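Local structure of L-lactate dehydrogenase (Trichomonas vaginalis, 4UUL) at residues B[115-128]-B[143-155]. The protein probably catalyses the NAD-dependent interconversion of pyruvate and L-lactate, and perhaps also that of oxaloacetate and L-malate. The protein carries 1 engineered substitution. Residues are numbered along the deposited sequence; the frame is centred on the assembly and turned at random.
Sequences LSKWAKPSVKVLVI and AKNLKPENFSSLS
With CG anti to its carbonyl carbon (chi1 -63°), N150 lays its carboxamide against the turn K120–V123, the amide turned so that one nitrogen serves two carbonyls. N150 ND2 donates nearly straight (169°) to V123 O at 2.8 Å, within the amide plane, and to P121 O at 2.9 Å, which it meets from above the carbonyl plane. N150 OD1 accepts the N-H of K147 at 2.8 Å, and a water donates to both N150 OD1 and P121 O. With both ends of the amide engaged, its rotation is fixed. A second polar contact lies at the end of helix 97-118: S116 turns its hydroxyl anti to its own N (chi1 179°), and OG accepts the N-H of N145 at 2.8 Å. L146 packs between these two polar sites, its CD1 touching L115 CB at 3.8 Å and V123 CG1. Both segments run on into strands 124-127 and 151-153, joined through helix 132-141 as a beta-alpha-beta unit at the edge of the Rossmann-type sheet. V125 N bonds to N150 O at 2.8 Å, and the ladder continues through S152 to L154 N on V127 O. V125 lies beside the F151 ring, whereas L126 and S152 face helix 242-257, where H251 bonds S152 OG. Toward the strands' C-terminal ends, I128 CG1 touches L154 CD2 at 4.1 Å; both residues line the NADH site seen in this protein, though none is bound here.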
ATOM      1  N   LEU B 115     -17.561   8.401  19.147  1.00 16.75           N
ATOM      2  CA  LEU B 115     -18.345   8.042  17.984  1.00 17.06           C
ATOM      3  C   LEU B 115     -19.793   8.509  18.099  1.00 17.94           C
ATOM      4  O   LEU B 115     -20.363   9.087  17.190  1.00 19.44           O
ATOM      5  CB  LEU B 115     -18.313   6.537  17.748  1.00 17.60           C
ATOM      6  CG  LEU B 115     -16.980   5.982  17.258  1.00 16.75           C
ATOM      7  CD1 LEU B 115     -16.856   4.475  17.541  1.00 16.49           C
ATOM      8  CD2 LEU B 115     -16.890   6.205  15.728  1.00 17.97           C
ATOM      9  N   SER B 116     -20.404   8.188  19.220  1.00 18.94           N
ATOM     10  CA  SER B 116     -21.778   8.554  19.442  1.00 21.13           C
ATOM     11  C   SER B 116     -21.958  10.067  19.375  1.00 21.88           C
ATOM     12  O   SER B 116     -22.910  10.573  18.778  1.00 23.46           O
ATOM     13  CB  SER B 116     -22.261   8.025  20.774  1.00 21.57           C
ATOM     14  OG  SER B 116     -23.606   8.410  20.990  1.00 24.19           O
ATOM     15  N   LYS B 117     -21.043  10.798  19.999  1.00 21.39           N
ATOM     16  CA  LYS B 117     -21.160  12.250  20.088  1.00 22.74           C
ATOM     17  C   LYS B 117     -21.003  12.917  18.724  1.00 22.46           C
ATOM     18  O   LYS B 117     -21.721  13.848  18.418  1.00 24.84           O
ATOM     19  CB  LYS B 117     -20.099  12.783  21.050  1.00 26.22           C
ATOM     20  CG  LYS B 117     -20.182  14.238  21.450  1.00 35.30           C
ATOM     21  CD  LYS B 117     -19.355  14.462  22.705  1.00 40.75           C
ATOM     22  CE  LYS B 117     -19.374  15.928  23.134  1.00 48.88           C
ATOM     23  NZ  LYS B 117     -20.752  16.423  23.431  1.00 54.56           N
ATOM     24  N   TRP B 118     -20.045  12.458  17.922  1.00 21.97           N
ATOM     25  CA  TRP B 118     -19.603  13.217  16.768  1.00 23.03           C
ATOM     26  C   TRP B 118     -19.741  12.572  15.394  1.00 22.65           C
ATOM     27  O   TRP B 118     -19.790  13.277  14.375  1.00 22.17           O
ATOM     28  CB  TRP B 118     -18.164  13.637  17.019  1.00 22.38           C
ATOM     29  CG  TRP B 118     -18.016  14.597  18.108  1.00 23.75           C
ATOM     30  CD1 TRP B 118     -18.703  15.790  18.283  1.00 28.47           C
ATOM     31  CD2 TRP B 118     -17.088  14.513  19.181  1.00 27.83           C
ATOM     32  NE1 TRP B 118     -18.258  16.404  19.399  1.00 32.04           N
ATOM     33  CE2 TRP B 118     -17.271  15.654  19.975  1.00 31.14           C
ATOM     34  CE3 TRP B 118     -16.122  13.584  19.553  1.00 27.67           C
ATOM     35  CZ2 TRP B 118     -16.517  15.896  21.117  1.00 32.70           C
ATOM     36  CZ3 TRP B 118     -15.363  13.829  20.682  1.00 31.31           C
ATOM     37  CH2 TRP B 118     -15.571  14.971  21.454  1.00 33.35           C
ATOM     38  N   ALA B 119     -19.713  11.249  15.317  1.00 21.31           N
ATOM     39  CA  ALA B 119     -19.754  10.593  14.011  1.00 20.10           C
ATOM     40  C   ALA B 119     -21.158  10.701  13.408  1.00 20.45           C
ATOM     41  O   ALA B 119     -22.144  10.926  14.099  1.00 22.72           O
ATOM     42  CB  ALA B 119     -19.308   9.134  14.126  1.00 19.98           C
ATOM     43  N   LYS B 120     -21.273  10.498  12.098  1.00 20.52           N
ATOM     44  CA  LYS B 120     -22.616  10.372  11.512  1.00 22.82           C
ATOM     45  C   LYS B 120     -23.335   9.154  12.088  1.00 21.95           C
ATOM     46  O   LYS B 120     -22.702   8.155  12.425  1.00 21.51           O
ATOM     47  CB  LYS B 120     -22.540  10.205  10.003  1.00 24.02           C
ATOM     48  CG  LYS B 120     -21.987  11.404   9.262  1.00 24.54           C
ATOM     49  CD  LYS B 120     -22.208  11.206   7.766  1.00 26.48           C
ATOM     50  CE  LYS B 120     -21.563  12.268   6.905  1.00 28.74           C
ATOM     51  NZ  LYS B 120     -21.897  11.984   5.500  1.00 32.79           N
ATOM     52  N   PRO B 121     -24.674   9.215  12.147  1.00 22.78           N
ATOM     53  CA  PRO B 121     -25.404   8.050  12.663  1.00 22.48           C
ATOM     54  C   PRO B 121     -25.233   6.816  11.796  1.00 23.77           C
ATOM     55  O   PRO B 121     -25.533   5.718  12.237  1.00 24.02           O
ATOM     56  CB  PRO B 121     -26.877   8.514  12.657  1.00 25.83           C
ATOM     57  CG  PRO B 121     -26.833   9.955  12.658  1.00 27.80           C
ATOM     58  CD  PRO B 121     -25.567  10.379  11.996  1.00 26.06           C
ATOM     59  N   SER B 122     -24.792   7.016  10.556  1.00 22.04           N
ATOM     60  CA  SER B 122     -24.577   5.947   9.593  1.00 21.68           C
ATOM     61  C   SER B 122     -23.172   5.382   9.619  1.00 19.08           C
ATOM     62  O   SER B 122     -22.830   4.500   8.833  1.00 20.30           O
ATOM     63  CB  SER B 122     -24.897   6.438   8.198  1.00 21.25           C
ATOM     64  OG  SER B 122     -24.225   7.663   7.958  1.00 24.17           O
ATOM     65  N   VAL B 123     -22.348   5.863  10.537  1.00 18.18           N
ATOM     66  CA  VAL B 123     -20.936   5.466  10.541  1.00 17.52           C
ATOM     67  C   VAL B 123     -20.752   3.945  10.583  1.00 16.85           C
ATOM     68  O   VAL B 123     -21.421   3.252  11.350  1.00 18.43           O
ATOM     69  CB  VAL B 123     -20.153   6.146  11.731  1.00 16.75           C
ATOM     70  CG1 VAL B 123     -20.684   5.668  13.089  1.00 17.82           C
ATOM     71  CG2 VAL B 123     -18.633   5.989  11.641  1.00 15.90           C
ATOM     72  N   LYS B 124     -19.795   3.439   9.823  1.00 15.30           N
ATOM     73  CA  LYS B 124     -19.401   2.050   9.882  1.00 14.76           C
ATOM     74  C   LYS B 124     -18.022   1.955  10.563  1.00 13.36           C
ATOM     75  O   LYS B 124     -17.005   2.420  10.029  1.00 14.71           O
ATOM     76  CB  LYS B 124     -19.390   1.419   8.467  1.00 16.22           C
ATOM     77  CG  LYS B 124     -20.804   1.334   7.899  1.00 19.31           C
ATOM     78  CD  LYS B 124     -20.969   0.663   6.580  1.00 22.50           C
ATOM     79  CE  LYS B 124     -22.446   0.303   6.401  1.00 27.81           C
ATOM     80  NZ  LYS B 124     -22.675  -0.452   5.232  1.00 30.41           N
ATOM     81  N   VAL B 125     -18.008   1.322  11.718  1.00 13.79           N
ATOM     82  CA  VAL B 125     -16.870   1.259  12.595  1.00 13.83           C
ATOM     83  C   VAL B 125     -16.303  -0.162  12.543  1.00 13.17           C
ATOM     84  O   VAL B 125     -16.938  -1.116  12.962  1.00 13.42           O
ATOM     85  CB  VAL B 125     -17.263   1.579  14.054  1.00 13.50           C
ATOM     86  CG1 VAL B 125     -16.060   1.556  14.968  1.00 14.46           C
ATOM     87  CG2 VAL B 125     -18.001   2.892  14.113  1.00 15.36           C
ATOM     88  N   LEU B 126     -15.087  -0.271  12.008  1.00 12.93           N
ATOM     89  CA  LEU B 126     -14.342  -1.509  11.927  1.00 11.70           C
ATOM     90  C   LEU B 126     -13.252  -1.522  12.991  1.00 11.65           C
ATOM     91  O   LEU B 126     -12.308  -0.730  12.945  1.00 12.55           O
ATOM     92  CB  LEU B 126     -13.725  -1.657  10.555  1.00 11.31           C
ATOM     93  CG  LEU B 126     -12.847  -2.892  10.356  1.00 11.71           C
ATOM     94  CD1 LEU B 126     -13.574  -4.195  10.714  1.00 13.14           C
ATOM     95  CD2 LEU B 126     -12.335  -2.957   8.930  1.00 12.64           C
ATOM     96  N   VAL B 127     -13.385  -2.424  13.948  1.00 12.09           N
ATOM     97  CA  VAL B 127     -12.441  -2.536  15.055  1.00 12.19           C
ATOM     98  C   VAL B 127     -11.367  -3.546  14.713  1.00 11.94           C
ATOM     99  O   VAL B 127     -11.636  -4.711  14.393  1.00 12.30           O
ATOM    100  CB  VAL B 127     -13.175  -2.934  16.346  1.00 12.80           C
ATOM    101  CG1 VAL B 127     -12.200  -2.978  17.494  1.00 14.22           C
ATOM    102  CG2 VAL B 127     -14.307  -1.973  16.597  1.00 13.89           C
ATOM    103  N   ILE B 128     -10.116  -3.075  14.751  1.00 12.43           N
ATOM    104  CA  ILE B 128      -8.953  -3.841  14.379  1.00 12.50           C
ATOM    105  C   ILE B 128      -8.030  -4.067  15.552  1.00 12.73           C
ATOM    106  O   ILE B 128      -7.538  -5.191  15.746  1.00 13.70           O
ATOM    107  CB  ILE B 128      -8.217  -3.151  13.236  1.00 12.49           C
ATOM    108  CG1 ILE B 128      -9.158  -3.064  12.010  1.00 13.22           C
ATOM    109  CG2 ILE B 128      -6.916  -3.860  12.876  1.00 15.12           C
ATOM    110  CD1 ILE B 128      -8.780  -2.073  10.978  1.00 15.40           C
ATOM    111  N   ALA B 143     -21.722   3.612  23.072  1.00 18.53           N
ATOM    112  CA  ALA B 143     -22.048   4.527  21.987  1.00 18.29           C
ATOM    113  C   ALA B 143     -23.571   4.718  21.942  1.00 20.71           C
ATOM    114  O   ALA B 143     -24.310   4.071  21.183  1.00 21.99           O
ATOM    115  CB  ALA B 143     -21.531   3.964  20.666  1.00 18.39           C
ATOM    116  N   LYS B 144     -24.070   5.633  22.750  1.00 21.41           N
ATOM    117  CA  LYS B 144     -25.493   5.627  23.059  1.00 23.78           C
ATOM    118  C   LYS B 144     -26.393   5.962  21.875  1.00 22.25           C
ATOM    119  O   LYS B 144     -27.526   5.481  21.811  1.00 25.81           O
ATOM    120  CB  LYS B 144     -25.758   6.556  24.222  1.00 27.61           C
ATOM    121  CG  LYS B 144     -25.746   8.014  23.895  1.00 30.07           C
ATOM    122  CD  LYS B 144     -25.928   8.854  25.169  1.00 34.91           C
ATOM    123  CE  LYS B 144     -25.812  10.344  24.895  1.00 37.34           C
ATOM    124  NZ  LYS B 144     -26.097  11.154  26.105  1.00 41.18           N
ATOM    125  N   ASN B 145     -25.902   6.768  20.930  1.00 23.01           N
ATOM    126  CA  ASN B 145     -26.698   7.175  19.771  1.00 25.38           C
ATOM    127  C   ASN B 145     -26.454   6.285  18.540  1.00 24.29           C
ATOM    128  O   ASN B 145     -26.997   6.567  17.457  1.00 25.37           O
ATOM    129  CB  ASN B 145     -26.364   8.615  19.350  1.00 31.05           C
ATOM    130  CG  ASN B 145     -26.705   9.629  20.393  1.00 38.30           C
ATOM    131  OD1 ASN B 145     -27.661   9.470  21.123  1.00 40.41           O
ATOM    132  ND2 ASN B 145     -25.932  10.722  20.444  1.00 41.32           N
ATOM    133  N   LEU B 146     -25.678   5.223  18.698  1.00 22.29           N
ATOM    134  CA  LEU B 146     -25.412   4.276  17.608  1.00 21.10           C
ATOM    135  C   LEU B 146     -26.062   2.919  17.903  1.00 20.99           C
ATOM    136  O   LEU B 146     -26.681   2.721  18.958  1.00 22.13           O
ATOM    137  CB  LEU B 146     -23.903   4.163  17.329  1.00 19.83           C
ATOM    138  CG  LEU B 146     -23.239   5.467  16.926  1.00 20.72           C
ATOM    139  CD1 LEU B 146     -21.746   5.271  16.772  1.00 20.50           C
ATOM    140  CD2 LEU B 146     -23.806   5.966  15.613  1.00 20.80           C
ATOM    141  N   LYS B 147     -25.967   2.015  16.941  1.00 20.57           N
ATOM    142  CA  LYS B 147     -26.692   0.750  16.948  1.00 20.15           C
ATOM    143  C   LYS B 147     -25.737  -0.379  16.603  1.00 19.21           C
ATOM    144  O   LYS B 147     -24.611  -0.148  16.133  1.00 18.22           O
ATOM    145  CB  LYS B 147     -27.832   0.787  15.932  1.00 23.38           C
ATOM    146  CG  LYS B 147     -28.811   1.906  16.205  1.00 30.91           C
ATOM    147  CD  LYS B 147     -29.653   1.657  17.436  1.00 41.96           C
ATOM    148  CE  LYS B 147     -30.791   2.704  17.559  1.00 50.66           C
ATOM    149  NZ  LYS B 147     -30.298   4.134  17.608  1.00 56.33           N
ATOM    150  N   PRO B 148     -26.151  -1.618  16.862  1.00 19.14           N
ATOM    151  CA  PRO B 148     -25.260  -2.732  16.501  1.00 20.26           C
ATOM    152  C   PRO B 148     -24.793  -2.747  15.045  1.00 19.03           C
ATOM    153  O   PRO B 148     -23.651  -3.130  14.766  1.00 19.68           O
ATOM    154  CB  PRO B 148     -26.094  -3.971  16.889  1.00 21.95           C
ATOM    155  CG  PRO B 148     -26.986  -3.474  18.016  1.00 23.58           C
ATOM    156  CD  PRO B 148     -27.358  -2.051  17.608  1.00 21.16           C
ATOM    157  N   GLU B 149     -25.636  -2.298  14.131  1.00 19.19           N
ATOM    158  CA  GLU B 149     -25.305  -2.257  12.721  0.57 21.41           C
ATOM    159  C   GLU B 149     -24.119  -1.337  12.398  1.00 17.72           C
ATOM    160  O   GLU B 149     -23.555  -1.399  11.314  1.00 19.12           O
ATOM    161  CB  GLU B 149     -26.561  -1.814  11.958  0.57 28.01           C
ATOM    162  CG  GLU B 149     -27.718  -2.837  11.948  0.57 32.27           C
ATOM    163  CD  GLU B 149     -28.356  -3.138  13.330  0.57 31.83           C
ATOM    164  OE1 GLU B 149     -28.579  -2.202  14.153  0.57 22.99           O
ATOM    165  OE2 GLU B 149     -28.615  -4.346  13.567  0.57 34.71           O
ATOM    166  N   ASN B 150     -23.763  -0.460  13.330  1.00 16.06           N
ATOM    167  CA  ASN B 150     -22.638   0.426  13.122  1.00 16.67           C
ATOM    168  C   ASN B 150     -21.260  -0.190  13.403  1.00 14.90           C
ATOM    169  O   ASN B 150     -20.259   0.478  13.156  1.00 15.24           O
ATOM    170  CB  ASN B 150     -22.765   1.691  13.981  1.00 17.15           C
ATOM    171  CG  ASN B 150     -23.985   2.557  13.632  1.00 18.31           C
ATOM    172  OD1 ASN B 150     -24.988   2.520  14.329  1.00 19.53           O
ATOM    173  ND2 ASN B 150     -23.891   3.323  12.562  1.00 21.10           N
ATOM    174  N   PHE B 151     -21.220  -1.425  13.905  1.00 14.35           N
ATOM    175  CA  PHE B 151     -19.966  -1.996  14.430  1.00 14.02           C
ATOM    176  C   PHE B 151     -19.652  -3.357  13.880  1.00 13.71           C
ATOM    177  O   PHE B 151     -20.517  -4.220  13.775  1.00 15.28           O
ATOM    178  CB  PHE B 151     -20.068  -2.150  15.964  1.00 14.93           C
ATOM    179  CG  PHE B 151     -20.113  -0.826  16.684  1.00 15.33           C
ATOM    180  CD1 PHE B 151     -18.952  -0.177  17.049  1.00 15.66           C
ATOM    181  CD2 PHE B 151     -21.316  -0.214  16.961  1.00 16.93           C
ATOM    182  CE1 PHE B 151     -18.987   1.060  17.665  1.00 16.28           C
ATOM    183  CE2 PHE B 151     -21.373   1.055  17.589  1.00 17.50           C
ATOM    184  CZ  PHE B 151     -20.201   1.674  17.945  1.00 17.45           C
ATOM    185  N   SER B 152     -18.368  -3.589  13.625  1.00 12.52           N
ATOM    186  CA  SER B 152     -17.882  -4.922  13.318  1.00 12.56           C
ATOM    187  C   SER B 152     -16.396  -5.004  13.676  1.00 11.91           C
ATOM    188  O   SER B 152     -15.776  -3.970  13.896  1.00 12.73           O
ATOM    189  CB  SER B 152     -18.155  -5.307  11.864  1.00 13.64           C
ATOM    190  OG  SER B 152     -17.436  -4.509  10.973  1.00 14.08           O
ATOM    191  N   SER B 153     -15.875  -6.223  13.688  1.00 12.00           N
ATOM    192  CA  SER B 153     -14.484  -6.463  13.968  1.00 12.13           C
ATOM    193  C   SER B 153     -13.864  -7.339  12.895  1.00 10.91           C
ATOM    194  O   SER B 153     -14.544  -8.035  12.145  1.00 11.74           O
ATOM    195  CB  SER B 153     -14.275  -7.076  15.348  1.00 12.68           C
ATOM    196  OG  SER B 153     -14.808  -8.387  15.484  1.00 13.67           O
ATOM    197  N   LEU B 154     -12.543  -7.209  12.728  1.00 11.43           N
ATOM    198  CA  LEU B 154     -11.826  -7.793  11.618  1.00 11.61           C
ATOM    199  C   LEU B 154     -11.359  -9.224  11.869  1.00 12.62           C
ATOM    200  O   LEU B 154     -10.415  -9.419  12.624  1.00 15.44           O
ATOM    201  CB  LEU B 154     -10.598  -6.911  11.292  1.00 12.08           C
ATOM    202  CG  LEU B 154      -9.850  -7.309  10.041  1.00 12.55           C
ATOM    203  CD1 LEU B 154     -10.705  -7.146   8.808  1.00 12.74           C
ATOM    204  CD2 LEU B 154      -8.595  -6.517   9.878  1.00 15.43           C
ATOM    205  N   SER B 155     -11.908 -10.171  11.139  1.00 11.72           N
ATOM    206  CA  SER B 155     -11.442 -11.561  11.146  1.00 12.59           C
ATOM    207  C   SER B 155     -10.929 -11.984   9.750  1.00 12.88           C
ATOM    208  O   SER B 155     -10.405 -13.085   9.624  1.00 13.66           O
ATOM    209  CB  SER B 155     -12.513 -12.495  11.714  1.00 17.03           C
ATOM    210  OG  SER B 155     -13.668 -12.329  11.004  1.00 18.06           O
TER
HETATM  211  O   HOH W   1     -27.016   4.317  14.052  1.00 26.95           O